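Local coordinates for protein major allergen Dau c 1 (Daucus carota, PDB 2WQL) that is a major carrot allergen of the Bet v 1 family, a pathogenesis-related protein probably involved in plant defence, with an internal pocket that binds a glycol here, at residues L8-S13 with Q139-F144; T66-T71 with V85-I90; L92-S97 with V127-N132; S97-M102 with T117-T122. The protein carries 4 engineered substitutions. All blocks are in the same frame, centred on the assembly; numbering follows the deposited sequence.

Interaction 1: L8-S13 with Q139-F144; sequences LEITSS and QNTALF. With P4C (O-acetaldehydyl-hexaethylene glycol), chain E.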
loop_
_atom_site.group_PDB
_atom_site.type_symbol
_atom_site.label_atom_id
_atom_site.label_comp_id
_atom_site.label_asym_id
_atom_site.label_seq_id
_atom_site.Cartn_x
_atom_site.Cartn_y
_atom_site.Cartn_z
ATOM N N LEU A 8 -11.290 4.931 -10.397
ATOM C CA LEU A 8 -11.729 5.202 -9.036
ATOM C C LEU A 8 -11.748 3.894 -8.270
ATOM O O LEU A 8 -12.307 2.902 -8.741
ATOM C CB LEU A 8 -13.141 5.793 -9.054
ATOM C CG LEU A 8 -13.802 5.997 -7.688
ATOM C CD1 LEU A 8 -13.077 7.107 -6.889
ATOM C CD2 LEU A 8 -15.306 6.295 -7.868
ATOM N N GLU A 9 -11.152 3.894 -7.085
ATOM C CA GLU A 9 -11.156 2.715 -6.232
ATOM C C GLU A 9 -11.835 3.074 -4.934
ATOM O O GLU A 9 -11.558 4.125 -4.367
ATOM C CB GLU A 9 -9.739 2.226 -5.983
ATOM C CG GLU A 9 -9.109 1.667 -7.240
ATOM C CD GLU A 9 -7.793 0.934 -6.994
ATOM O OE1 GLU A 9 -7.318 0.860 -5.823
ATOM O OE2 GLU A 9 -7.231 0.421 -7.999
ATOM N N ILE A 10 -12.751 2.224 -4.479
ATOM C CA ILE A 10 -13.405 2.451 -3.197
ATOM C C ILE A 10 -13.247 1.216 -2.313
ATOM O O ILE A 10 -13.615 0.116 -2.683
ATOM C CB ILE A 10 -14.901 2.794 -3.354
ATOM C CG1 ILE A 10 -15.103 3.989 -4.288
ATOM C CG2 ILE A 10 -15.511 3.106 -2.011
ATOM C CD1 ILE A 10 -16.517 4.128 -4.820
ATOM N N THR A 11 -12.693 1.425 -1.133
ATOM C CA THR A 11 -12.484 0.358 -0.167
ATOM C C THR A 11 -13.691 0.226 0.758
ATOM O O THR A 11 -14.322 1.223 1.119
ATOM C CB THR A 11 -11.212 0.634 0.670
ATOM O OG1 THR A 11 -10.078 0.615 -0.200
ATOM C CG2 THR A 11 -10.995 -0.418 1.733
ATOM N N SER A 12 -13.999 -1.010 1.136
ATOM C CA SER A 12 -15.090 -1.301 2.049
ATOM C C SER A 12 -14.752 -2.482 2.939
ATOM O O SER A 12 -14.051 -3.384 2.531
ATOM C CB SER A 12 -16.372 -1.615 1.273
ATOM O OG SER A 12 -17.445 -1.949 2.150
ATOM N N SER A 13 -15.273 -2.478 4.156
ATOM C CA SER A 13 -15.122 -3.612 5.059
ATOM C C SER A 13 -16.164 -4.680 4.783
ATOM O O SER A 13 -16.053 -5.776 5.319
ATOM C CB SER A 13 -15.224 -3.170 6.521
ATOM O OG SER A 13 -16.483 -2.594 6.798
ATOM N N GLN A 139 -19.593 11.982 -5.988
ATOM C CA GLN A 139 -20.997 11.640 -5.970
ATOM C C GLN A 139 -21.192 10.120 -6.010
ATOM O O GLN A 139 -22.087 9.581 -5.348
ATOM C CB GLN A 139 -21.689 12.337 -7.127
ATOM C CG GLN A 139 -23.178 12.178 -7.146
ATOM C CD GLN A 139 -23.873 13.422 -7.646
ATOM O OE1 GLN A 139 -24.036 14.391 -6.887
ATOM N NE2 GLN A 139 -24.300 13.402 -8.925
ATOM N N ASN A 140 -20.348 9.433 -6.772
ATOM C CA ASN A 140 -20.413 7.981 -6.854
ATOM C C ASN A 140 -19.997 7.339 -5.534
ATOM O O ASN A 140 -20.542 6.311 -5.130
ATOM C CB ASN A 140 -19.547 7.465 -8.010
ATOM C CG ASN A 140 -20.215 7.657 -9.371
ATOM O OD1 ASN A 140 -21.411 7.446 -9.529
ATOM N ND2 ASN A 140 -19.439 8.087 -10.357
ATOM N N THR A 141 -19.027 7.953 -4.869
ATOM C CA THR A 141 -18.586 7.485 -3.569
ATOM C C THR A 141 -19.697 7.706 -2.544
ATOM O O THR A 141 -19.981 6.839 -1.752
ATOM C CB THR A 141 -17.276 8.182 -3.137
ATOM O OG1 THR A 141 -16.280 7.964 -4.135
ATOM C CG2 THR A 141 -16.777 7.637 -1.809
ATOM N N ALA A 142 -20.332 8.869 -2.587
ATOM C CA ALA A 142 -21.453 9.183 -1.690
ATOM C C ALA A 142 -22.545 8.120 -1.783
ATOM O O ALA A 142 -23.050 7.641 -0.776
ATOM C CB ALA A 142 -22.038 10.558 -2.007
ATOM N N LEU A 143 -22.907 7.758 -3.006
ATOM C CA LEU A 143 -23.944 6.778 -3.229
ATOM C C LEU A 143 -23.466 5.381 -2.814
ATOM O O LEU A 143 -24.206 4.635 -2.165
ATOM C CB LEU A 143 -24.380 6.794 -4.695
ATOM C CG LEU A 143 -25.573 5.910 -5.066
ATOM C CD1 LEU A 143 -26.788 6.274 -4.214
ATOM C CD2 LEU A 143 -25.865 6.038 -6.566
ATOM N N PHE A 144 -22.234 5.037 -3.163
ATOM C CA PHE A 144 -21.640 3.771 -2.736
ATOM C C PHE A 144 -21.759 3.594 -1.225
ATOM O O PHE A 144 -22.213 2.549 -0.748
ATOM C CB PHE A 144 -20.160 3.714 -3.127
ATOM C CG PHE A 144 -19.477 2.431 -2.751
ATOM C CD1 PHE A 144 -19.296 1.428 -3.696
ATOM C CD2 PHE A 144 -19.020 2.215 -1.476
ATOM C CE1 PHE A 144 -18.669 0.244 -3.373
ATOM C CE2 PHE A 144 -18.402 1.028 -1.140
ATOM C CZ PHE A 144 -18.223 0.040 -2.102
HETATM O O1 P4C E . -25.859 -0.131 -11.048
HETATM C C2 P4C E . -25.029 0.704 -11.399
HETATM C C3 P4C E . -23.557 0.554 -11.057
HETATM O O4 P4C E . -22.850 1.644 -11.678
HETATM C C5 P4C E . -21.424 1.490 -11.856
HETATM C C6 P4C E . -20.962 2.469 -12.945
HETATM O O7 P4C E . -20.478 3.683 -12.378
HETATM C C8 P4C E . -19.191 3.584 -11.728
HETATM C C9 P4C E . -19.152 4.191 -10.306
HETATM O O10 P4C E . -18.948 3.163 -9.305
HETATM C C11 P4C E . -19.380 3.521 -7.978
HETATM C C12 P4C E . -20.632 2.748 -7.567
HETATM O O13 P4C E . -21.716 3.651 -7.298
HETATM C C14 P4C E . -22.921 3.025 -6.835
HETATM C C15 P4C E . -23.762 2.518 -8.001
HETATM O O16 P4C E . -24.847 3.404 -8.281
HETATM C C17 P4C E . -25.277 3.416 -9.665
HETATM C C18 P4C E . -25.758 4.822 -10.094
HETATM O O19 P4C E . -25.675 5.040 -11.523
HETATM C C20 P4C E . -24.613 5.919 -11.949
HETATM C C21 P4C E . -24.131 5.537 -13.364
HETATM O O22 P4C E . -22.702 5.337 -13.482
#

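Interaction 2: T66-T71 with V85-I90; sequences TMTVRT and VIDGDI. Engineered in segment 66-71: Thr66 (natural residue Ser).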
loop_
_atom_site.group_PDB
_atom_site.type_symbol
_atom_site.label_atom_id
_atom_site.label_comp_id
_atom_site.label_asym_id
_atom_site.label_seq_id
_atom_site.Cartn_x
_atom_site.Cartn_y
_atom_site.Cartn_z
ATOM N N THR A 66 -29.911 15.018 -15.525
ATOM C CA THR A 66 -30.366 13.826 -16.270
ATOM C C THR A 66 -29.214 12.976 -16.786
ATOM O O THR A 66 -28.216 13.516 -17.290
ATOM C CB THR A 66 -31.209 14.199 -17.520
ATOM O OG1 THR A 66 -30.438 15.055 -18.371
ATOM C CG2 THR A 66 -32.504 14.907 -17.151
ATOM N N MET A 67 -29.357 11.653 -16.664
ATOM C CA MET A 67 -28.431 10.705 -17.313
ATOM C C MET A 67 -29.128 9.409 -17.711
ATOM O O MET A 67 -29.991 8.916 -16.985
ATOM C CB MET A 67 -27.219 10.407 -16.435
ATOM C CG MET A 67 -27.501 9.581 -15.225
ATOM S SD MET A 67 -26.040 9.558 -14.152
ATOM C CE MET A 67 -26.556 10.686 -12.846
ATOM N N THR A 68 -28.750 8.893 -18.881
ATOM C CA THR A 68 -29.268 7.650 -19.422
ATOM C C THR A 68 -28.117 6.676 -19.470
ATOM O O THR A 68 -27.107 6.954 -20.112
ATOM C CB THR A 68 -29.817 7.851 -20.846
ATOM O OG1 THR A 68 -30.885 8.801 -20.812
ATOM C CG2 THR A 68 -30.324 6.543 -21.450
ATOM N N VAL A 69 -28.270 5.532 -18.802
ATOM C CA VAL A 69 -27.185 4.557 -18.650
ATOM C C VAL A 69 -27.597 3.185 -19.170
ATOM O O VAL A 69 -28.594 2.637 -18.731
ATOM C CB VAL A 69 -26.785 4.429 -17.170
ATOM C CG1 VAL A 69 -25.637 3.427 -16.987
ATOM C CG2 VAL A 69 -26.419 5.793 -16.628
ATOM N N ARG A 70 -26.801 2.639 -20.085
ATOM C CA ARG A 70 -27.037 1.318 -20.655
ATOM C C ARG A 70 -26.139 0.311 -19.962
ATOM O O ARG A 70 -24.972 0.595 -19.743
ATOM C CB ARG A 70 -26.731 1.333 -22.146
ATOM C CG ARG A 70 -26.864 -0.004 -22.849
ATOM C CD ARG A 70 -26.508 0.119 -24.320
ATOM N NE ARG A 70 -25.085 0.404 -24.482
ATOM C CZ ARG A 70 -24.568 1.262 -25.351
ATOM N NH1 ARG A 70 -25.335 1.959 -26.163
ATOM N NH2 ARG A 70 -23.262 1.435 -25.394
ATOM N N THR A 71 -26.679 -0.855 -19.614
ATOM C CA THR A 71 -25.872 -1.963 -19.112
ATOM C C THR A 71 -25.361 -2.773 -20.303
ATOM O O THR A 71 -26.167 -3.274 -21.073
ATOM C CB THR A 71 -26.700 -2.927 -18.220
ATOM O OG1 THR A 71 -27.297 -2.219 -17.123
ATOM C CG2 THR A 71 -25.816 -4.078 -17.681
ATOM N N VAL A 85 -22.710 5.477 -20.244
ATOM C CA VAL A 85 -23.593 6.641 -20.176
ATOM C C VAL A 85 -23.730 7.163 -21.594
ATOM O O VAL A 85 -22.731 7.486 -22.228
ATOM C CB VAL A 85 -23.042 7.756 -19.254
ATOM C CG1 VAL A 85 -24.042 8.867 -19.150
ATOM C CG2 VAL A 85 -22.696 7.191 -17.870
ATOM N N ILE A 86 -24.959 7.227 -22.095
ATOM C CA ILE A 86 -25.190 7.517 -23.512
ATOM C C ILE A 86 -25.969 8.802 -23.794
ATOM O O ILE A 86 -26.004 9.260 -24.941
ATOM C CB ILE A 86 -25.861 6.307 -24.232
ATOM C CG1 ILE A 86 -27.259 6.030 -23.682
ATOM C CG2 ILE A 86 -24.988 5.069 -24.086
ATOM C CD1 ILE A 86 -28.067 5.059 -24.530
ATOM N N ASP A 87 -26.592 9.382 -22.771
ATOM C CA ASP A 87 -27.384 10.600 -22.949
ATOM C C ASP A 87 -27.472 11.334 -21.631
ATOM O O ASP A 87 -27.186 10.769 -20.582
ATOM C CB ASP A 87 -28.803 10.278 -23.460
ATOM C CG ASP A 87 -29.530 11.513 -24.077
ATOM O OD1 ASP A 87 -28.872 12.544 -24.352
ATOM O OD2 ASP A 87 -30.772 11.443 -24.309
ATOM N N GLY A 88 -27.862 12.602 -21.706
ATOM C CA GLY A 88 -28.137 13.422 -20.524
ATOM C C GLY A 88 -27.216 14.620 -20.445
ATOM O O GLY A 88 -26.194 14.662 -21.135
ATOM N N ASP A 89 -27.552 15.589 -19.592
ATOM C CA ASP A 89 -26.682 16.780 -19.439
ATOM C C ASP A 89 -25.341 16.462 -18.732
ATOM O O ASP A 89 -24.439 17.298 -18.702
ATOM C CB ASP A 89 -27.423 17.968 -18.781
ATOM C CG ASP A 89 -27.911 17.660 -17.381
ATOM O OD1 ASP A 89 -27.414 16.690 -16.772
ATOM O OD2 ASP A 89 -28.787 18.402 -16.874
ATOM N N ILE A 90 -25.229 15.252 -18.180
ATOM C CA ILE A 90 -23.957 14.710 -17.699
ATOM C C ILE A 90 -22.886 14.691 -18.810
ATOM O O ILE A 90 -21.689 14.774 -18.528
ATOM C CB ILE A 90 -24.138 13.264 -17.147
ATOM C CG1 ILE A 90 -22.829 12.733 -16.549
ATOM C CG2 ILE A 90 -24.621 12.316 -18.236
ATOM C CD1 ILE A 90 -22.995 11.445 -15.739
#

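Interaction 3: L92-S97 with V127-N132; sequences LGFIES and VVPEEN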
loop_
_atom_site.group_PDB
_atom_site.type_symbol
_atom_site.label_atom_id
_atom_site.label_comp_id
_atom_site.label_asym_id
_atom_site.label_seq_id
_atom_site.Cartn_x
_atom_site.Cartn_y
_atom_site.Cartn_z
ATOM N N LEU A 92 -22.342 16.974 -20.816
ATOM C CA LEU A 92 -22.007 18.363 -21.103
ATOM C C LEU A 92 -22.348 18.611 -22.577
ATOM O O LEU A 92 -23.310 18.027 -23.116
ATOM C CB LEU A 92 -20.532 18.643 -20.776
ATOM C CG LEU A 92 -20.021 18.033 -19.451
ATOM C CD1 LEU A 92 -18.509 18.189 -19.306
ATOM C CD2 LEU A 92 -20.749 18.612 -18.227
ATOM N N GLY A 93 -21.597 19.438 -23.274
ATOM C CA GLY A 93 -21.967 19.662 -24.670
ATOM C C GLY A 93 -21.404 18.658 -25.665
ATOM O O GLY A 93 -21.818 18.622 -26.808
ATOM N N PHE A 94 -20.447 17.847 -25.243
ATOM C CA PHE A 94 -19.466 17.304 -26.185
ATOM C C PHE A 94 -18.979 15.890 -25.957
ATOM O O PHE A 94 -18.202 15.400 -26.783
ATOM C CB PHE A 94 -18.225 18.221 -26.187
ATOM C CG PHE A 94 -17.510 18.310 -24.855
ATOM C CD1 PHE A 94 -16.443 17.477 -24.572
ATOM C CD2 PHE A 94 -17.916 19.231 -23.888
ATOM C CE1 PHE A 94 -15.778 17.557 -23.363
ATOM C CE2 PHE A 94 -17.259 19.310 -22.652
ATOM C CZ PHE A 94 -16.184 18.474 -22.396
ATOM N N ILE A 95 -19.354 15.256 -24.839
ATOM C CA ILE A 95 -18.969 13.860 -24.581
ATOM C C ILE A 95 -19.936 12.965 -25.340
ATOM O O ILE A 95 -21.146 13.067 -25.151
ATOM C CB ILE A 95 -19.030 13.486 -23.087
ATOM C CG1 ILE A 95 -18.107 14.391 -22.253
ATOM C CG2 ILE A 95 -18.628 12.037 -22.918
ATOM C CD1 ILE A 95 -18.224 14.208 -20.722
ATOM N N GLU A 96 -19.421 12.114 -26.223
ATOM C CA GLU A 96 -20.283 11.212 -26.982
ATOM C C GLU A 96 -20.821 10.105 -26.081
ATOM O O GLU A 96 -22.027 9.807 -26.103
ATOM C CB GLU A 96 -19.533 10.600 -28.155
ATOM C CG GLU A 96 -19.115 11.619 -29.225
ATOM C CD GLU A 96 -18.116 11.051 -30.250
ATOM O OE1 GLU A 96 -17.418 10.045 -29.945
ATOM O OE2 GLU A 96 -18.025 11.627 -31.368
ATOM N N SER A 97 -19.931 9.507 -25.285
ATOM C CA SER A 97 -20.335 8.503 -24.300
ATOM C C SER A 97 -19.282 8.303 -23.206
ATOM O O SER A 97 -18.100 8.581 -23.424
ATOM C CB SER A 97 -20.629 7.176 -25.002
ATOM O OG SER A 97 -19.443 6.562 -25.467
ATOM N N VAL A 127 -11.157 17.636 -24.259
ATOM C CA VAL A 127 -10.790 17.010 -22.990
ATOM C C VAL A 127 -11.857 17.287 -21.919
ATOM O O VAL A 127 -12.346 18.403 -21.801
ATOM C CB VAL A 127 -9.408 17.500 -22.516
ATOM C CG1 VAL A 127 -9.129 16.987 -21.123
ATOM C CG2 VAL A 127 -8.326 17.041 -23.510
ATOM N N VAL A 128 -12.211 16.256 -21.154
ATOM C CA VAL A 128 -13.094 16.406 -20.003
ATOM C C VAL A 128 -12.299 16.967 -18.824
ATOM O O VAL A 128 -11.336 16.346 -18.400
ATOM C CB VAL A 128 -13.687 15.070 -19.568
ATOM C CG1 VAL A 128 -14.656 15.286 -18.417
ATOM C CG2 VAL A 128 -14.368 14.362 -20.750
ATOM N N PRO A 129 -12.691 18.139 -18.294
ATOM C CA PRO A 129 -11.898 18.771 -17.236
ATOM C C PRO A 129 -11.850 17.993 -15.922
ATOM O O PRO A 129 -12.808 17.304 -15.567
ATOM C CB PRO A 129 -12.613 20.105 -17.010
ATOM C CG PRO A 129 -13.380 20.338 -18.235
ATOM C CD PRO A 129 -13.802 19.008 -18.716
ATOM N N GLU A 130 -10.741 18.148 -15.203
ATOM C CA GLU A 130 -10.514 17.454 -13.941
ATOM C C GLU A 130 -11.637 17.732 -12.921
ATOM O O GLU A 130 -12.037 16.830 -12.183
ATOM C CB GLU A 130 -9.117 17.801 -13.391
ATOM C CG GLU A 130 -8.546 16.838 -12.332
ATOM C CD GLU A 130 -8.464 15.356 -12.791
ATOM O OE1 GLU A 130 -8.317 15.090 -14.013
ATOM O OE2 GLU A 130 -8.537 14.452 -11.909
ATOM N N GLU A 131 -12.181 18.949 -12.896
ATOM C CA GLU A 131 -13.243 19.272 -11.908
ATOM C C GLU A 131 -14.489 18.397 -12.108
ATOM O O GLU A 131 -15.113 17.988 -11.153
ATOM C CB GLU A 131 -13.591 20.782 -11.863
ATOM C CG GLU A 131 -14.563 21.301 -12.963
ATOM C CD GLU A 131 -15.282 22.634 -12.619
ATOM O OE1 GLU A 131 -16.000 22.693 -11.586
ATOM O OE2 GLU A 131 -15.176 23.609 -13.413
ATOM N N ASN A 132 -14.846 18.096 -13.341
ATOM C CA ASN A 132 -16.036 17.274 -13.598
ATOM C C ASN A 132 -15.813 15.822 -13.212
ATOM O O ASN A 132 -16.750 15.139 -12.799
ATOM C CB ASN A 132 -16.441 17.338 -15.069
ATOM C CG ASN A 132 -16.753 18.727 -15.518
ATOM O OD1 ASN A 132 -15.857 19.508 -15.812
ATOM N ND2 ASN A 132 -18.024 19.058 -15.566
#

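Interaction 4: S97-M102 with T117-T122; sequences SIETHM and TAIFHT. Engineered in segment 97-102: Met102 (natural residue Leu).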
loop_
_atom_site.group_PDB
_atom_site.type_symbol
_atom_site.label_atom_id
_atom_site.label_comp_id
_atom_site.label_asym_id
_atom_site.label_seq_id
_atom_site.Cartn_x
_atom_site.Cartn_y
_atom_site.Cartn_z
ATOM N N SER A 97 -19.931 9.507 -25.285
ATOM C CA SER A 97 -20.335 8.503 -24.300
ATOM C C SER A 97 -19.282 8.303 -23.206
ATOM O O SER A 97 -18.100 8.581 -23.424
ATOM C CB SER A 97 -20.629 7.176 -25.002
ATOM O OG SER A 97 -19.443 6.562 -25.467
ATOM N N ILE A 98 -19.724 7.846 -22.030
ATOM C CA ILE A 98 -18.812 7.478 -20.944
ATOM C C ILE A 98 -18.874 5.968 -20.713
ATOM O O ILE A 98 -19.826 5.453 -20.144
ATOM C CB ILE A 98 -19.110 8.219 -19.628
ATOM C CG1 ILE A 98 -19.152 9.734 -19.844
ATOM C CG2 ILE A 98 -18.057 7.888 -18.575
ATOM C CD1 ILE A 98 -19.560 10.506 -18.635
ATOM N N GLU A 99 -17.857 5.265 -21.188
ATOM C CA GLU A 99 -17.797 3.800 -21.113
ATOM C C GLU A 99 -17.176 3.438 -19.764
ATOM O O GLU A 99 -16.101 3.904 -19.458
ATOM C CB GLU A 99 -16.950 3.281 -22.286
ATOM C CG GLU A 99 -16.768 1.778 -22.417
ATOM C CD GLU A 99 -15.573 1.410 -23.330
ATOM O OE1 GLU A 99 -15.360 2.099 -24.372
ATOM O OE2 GLU A 99 -14.848 0.434 -23.000
ATOM N N THR A 100 -17.861 2.634 -18.953
ATOM C CA THR A 100 -17.327 2.241 -17.641
ATOM C C THR A 100 -17.217 0.722 -17.446
ATOM O O THR A 100 -18.008 -0.055 -17.950
ATOM C CB THR A 100 -18.163 2.808 -16.475
ATOM O OG1 THR A 100 -19.354 2.028 -16.315
ATOM C CG2 THR A 100 -18.543 4.242 -16.724
ATOM N N HIS A 101 -16.218 0.311 -16.687
ATOM C CA HIS A 101 -15.960 -1.116 -16.405
ATOM C C HIS A 101 -15.639 -1.270 -14.926
ATOM O O HIS A 101 -14.702 -0.663 -14.436
ATOM C CB HIS A 101 -14.774 -1.621 -17.208
ATOM C CG HIS A 101 -14.937 -1.469 -18.688
ATOM N ND1 HIS A 101 -15.542 -2.434 -19.470
ATOM C CD2 HIS A 101 -14.592 -0.466 -19.529
ATOM C CE1 HIS A 101 -15.555 -2.029 -20.729
ATOM N NE2 HIS A 101 -14.982 -0.839 -20.790
ATOM N N MET A 102 -16.444 -2.045 -14.217
ATOM C CA MET A 102 -16.312 -2.156 -12.779
ATOM C C MET A 102 -16.068 -3.597 -12.369
ATOM O O MET A 102 -16.670 -4.528 -12.914
ATOM C CB MET A 102 -17.579 -1.658 -12.103
ATOM C CG MET A 102 -17.435 -1.465 -10.629
ATOM S SD MET A 102 -18.998 -1.034 -9.878
ATOM C CE MET A 102 -19.797 -2.639 -9.926
ATOM N N THR A 117 -13.132 1.755 -13.978
ATOM C CA THR A 117 -12.422 2.482 -15.016
ATOM C C THR A 117 -13.455 3.136 -15.917
ATOM O O THR A 117 -14.367 2.474 -16.400
ATOM C CB THR A 117 -11.572 1.516 -15.877
ATOM O OG1 THR A 117 -10.589 0.888 -15.043
ATOM C CG2 THR A 117 -10.921 2.264 -17.040
ATOM N N ALA A 118 -13.305 4.434 -16.128
ATOM C CA ALA A 118 -14.165 5.200 -16.999
ATOM C C ALA A 118 -13.342 5.660 -18.209
ATOM O O ALA A 118 -12.201 6.155 -18.047
ATOM C CB ALA A 118 -14.709 6.376 -16.250
ATOM N N ILE A 119 -13.914 5.493 -19.410
ATOM C CA ILE A 119 -13.289 5.942 -20.645
ATOM C C ILE A 119 -14.216 6.935 -21.315
ATOM O O ILE A 119 -15.363 6.603 -21.611
ATOM C CB ILE A 119 -12.993 4.777 -21.580
ATOM C CG1 ILE A 119 -12.090 3.752 -20.879
ATOM C CG2 ILE A 119 -12.348 5.282 -22.861
ATOM C CD1 ILE A 119 -11.946 2.449 -21.613
ATOM N N PHE A 120 -13.719 8.157 -21.525
ATOM C CA PHE A 120 -14.510 9.247 -22.093
ATOM C C PHE A 120 -14.274 9.378 -23.601
ATOM O O PHE A 120 -13.185 9.740 -24.045
ATOM C CB PHE A 120 -14.165 10.578 -21.410
ATOM C CG PHE A 120 -14.246 10.536 -19.915
ATOM C CD1 PHE A 120 -13.119 10.299 -19.164
ATOM C CD2 PHE A 120 -15.455 10.737 -19.261
ATOM C CE1 PHE A 120 -13.187 10.261 -17.782
ATOM C CE2 PHE A 120 -15.539 10.702 -17.883
ATOM C CZ PHE A 120 -14.407 10.458 -17.141
ATOM N N HIS A 121 -15.315 9.113 -24.376
ATOM C CA HIS A 121 -15.281 9.300 -25.811
ATOM C C HIS A 121 -15.816 10.671 -26.179
ATOM O O HIS A 121 -17.001 10.949 -25.987
ATOM C CB HIS A 121 -16.129 8.226 -26.485
ATOM C CG HIS A 121 -15.642 6.839 -26.220
ATOM N ND1 HIS A 121 -14.519 6.316 -26.830
ATOM C CD2 HIS A 121 -16.108 5.874 -25.390
ATOM C CE1 HIS A 121 -14.325 5.082 -26.395
ATOM N NE2 HIS A 121 -15.271 4.791 -25.517
ATOM N N THR A 122 -14.946 11.515 -26.733
ATOM C CA THR A 122 -15.300 12.888 -27.062
ATOM C C THR A 122 -15.120 13.176 -28.565
ATOM O O THR A 122 -14.358 12.502 -29.245
ATOM C CB THR A 122 -14.449 13.885 -26.247
ATOM O OG1 THR A 122 -13.122 13.942 -26.783
ATOM C CG2 THR A 122 -14.368 13.478 -24.786
#

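Interaction 1: L8-S13 with Q139-F144
Asn140 CB meets Leu8 CD2 at 4.4 Å where the long C-terminal helix of the Bet v 1 fold passes an outermost strand of the antiparallel sheet. The axes of strand 8-12 and helix 139-144 come within 10.1 Å and run only 23° from parallel, leaving room for a layer of side chains between them. Asn140 also serves the pocket, for its CG is 3.7 Å from C9 of the bound glycol. At Thr141 the hydroxyl is turned back to the helix and bonded to Asp137 O, yet OG1 still touches Ile10 CD1 at 3.9 Å and reaches Leu8 CD2 more loosely. Leu143 belongs to the ligand side, with CD2 3.3 Å from O16 of the glycol. Phe144 carries most of the helix's share: CG stands anti to the backbone N (chi1 -179°), and the Phe144 and Ile10 side chains slide past each other in opposite directions. The two branches of Ile10 divide the work, CD1 lying against CB, CG and CD1 of Phe144 while CG2 makes a CH-pi contact over one face, 3.9 Å from the ring centroid and 21° off its normal. At the ring edge, Ser12 CB sits 4.1 Å from Phe144 CE2.

Interaction 2: T66-T71 with V85-I90
Thr66 OG1 and Asp89 CG are each held between their own backbone N and carbonyl carbon (chi1 57° and 62°), and these torsions let the two residues bond twice. Thr66, an engineered residue, receives Asp89 N on OG1 at 3.2 Å. In return its own N points to Asp89 OD1 at 3.3 Å, meeting that oxygen from above the carboxylate plane; the other oxygen, OD2, is bonded to Thr65 OG1. Gly88, at a positive phi (119°) that suits glycine, brings its CA against Thr66 O. Further along, the antiparallel strands are offset by a beta bulge. Thr68 pairs with Asp87 and Val69 with Val85, leaving Ile86 as the extra residue. Two backbone bonds frame it: Thr68 N to Asp87 O, 3.0 Å, and Ile86 N to Thr68 O, 2.9 Å. Ile86 crosses Arg70 at about a right angle, its CG2 over one guanidinium face and 3.8 Å from NH1, while Arg70 NE keeps a salt bridge to Asp72. Val69 and Val85 share one face of the sheet, CG2 to CG2 4.2 Å, with Val69 also touching the bound glycol; Ile90 CG2 packs on Met67 CB at 3.7 Å. This hairpin lies in the middle of the sheet: strand 53-57 flanks it through Met67 and Val69, and strand 95-106 borders it at Val85.

Interaction 3: L92-S97 with V127-N132
Ile95 and Val128 meet at about a right angle, with both CG1 and CD1 of the isoleucine against Val128 CG2; the CD1 contact is 3.9 Å. Beside them the Phe94 ring meets the other segment with its CE1-CZ end. Its CZ presents the ring edge to Pro129 CD at 4.4 Å, while CE1 and CZ lie near Val127 O, with CE1 at 3.9 Å. Leu92 and Asn132 reach toward each other tip to tip, the two methyls of the leucine ending against the amide nitrogen, CD2 to ND2 being 3.8 Å. The contact is thus made wholly by van der Waals touch. Ile95 CG1 covers one face of the Phe94 ring, 4.0 Å above it and offset toward the rim. CB of Phe94 points toward 127-132, and CG stands between the backbone N and the carbonyl carbon (chi1 62°). In the Bet v 1 fold this is where the C-terminal helix begins. Pro129 takes the N-cap position, and its O accepts a weak bond from Asn132 N in the first turn. The same Val128 CG2 also packs on Phe120 and Thr122 of strand 112-122, and Val128 N is bonded to Gln4 OE1. Strand 95-106, for its part, opens with a classic beta bulge in which Glu96 and Ser97 both face His121. At the helix start, Glu131 packs on Ile152 of a second subunit.

Interaction 4: S97-M102 with T117-T122
Glu99 reaches across to Ile119 and His121 in an antiparallel beta hairpin. Its CB lies 3.7 Å from Ile119 O and 3.9 Å from His121 NE2. CG stands anti to the backbone N (chi1 -179°), and beyond it the chain runs out extended beside Ile119, bringing CD to 4.1 Å from Ile119 CD1. At the tip the carboxylate divides between two imidazoles. OE1 takes His121 NE2 at 2.9 Å on its anti side, slightly out of the carboxylate plane; the bond is almost straight (169°) and in the ring plane, ring and carboxylate 19° apart. OE2 receives His101 NE2 at 2.6 Å on its anti lone pair, again in the ring plane. His101 ND1 is bonded to Asp82 OD1, and two carboxylates may favour that ring's charged form. On the other face Ile98 and Phe120 lie side by side, CG2 to CE2 being 3.8 Å, and Thr100 near the bound glycol pairs with Ala118. Backbone bonds join Glu99 with Ile119 and His101 with Thr117, whose OG1 is bonded to Pro106 O of a third subunit. Strand 80-87 pairs with the other edge of strand 95-106 through the backbones of Ile98 and Thr100; strand 5-12 bonds to Ala118 and Phe120.

Overall arrangement
Interactions 2 and 4 are hairpin pairings in one antiparallel sheet, the first interrupted by a bulge and the second regular. Interaction 3 joins the start of strand 95-106 to the N-terminal end of helix 130-153, a helix that interaction 1 uses further along. Interactions 1 and 3 rest on side-chain packing, with one backbone carbonyl touched in 3. Interactions 1, 2 and 3 are partly buried, interaction 4 is a surface contact; 3 lies farthest out, its centre about 17 Å from the chain's centre, while 1, 2 and 4 contribute residues to the glycol pocket. Interactions 3 and 4 share Ser97 and meet again at Val128 and Phe120; a probable hydrogen bond from Val85 N to Ile98 O links interactions 2 and 4.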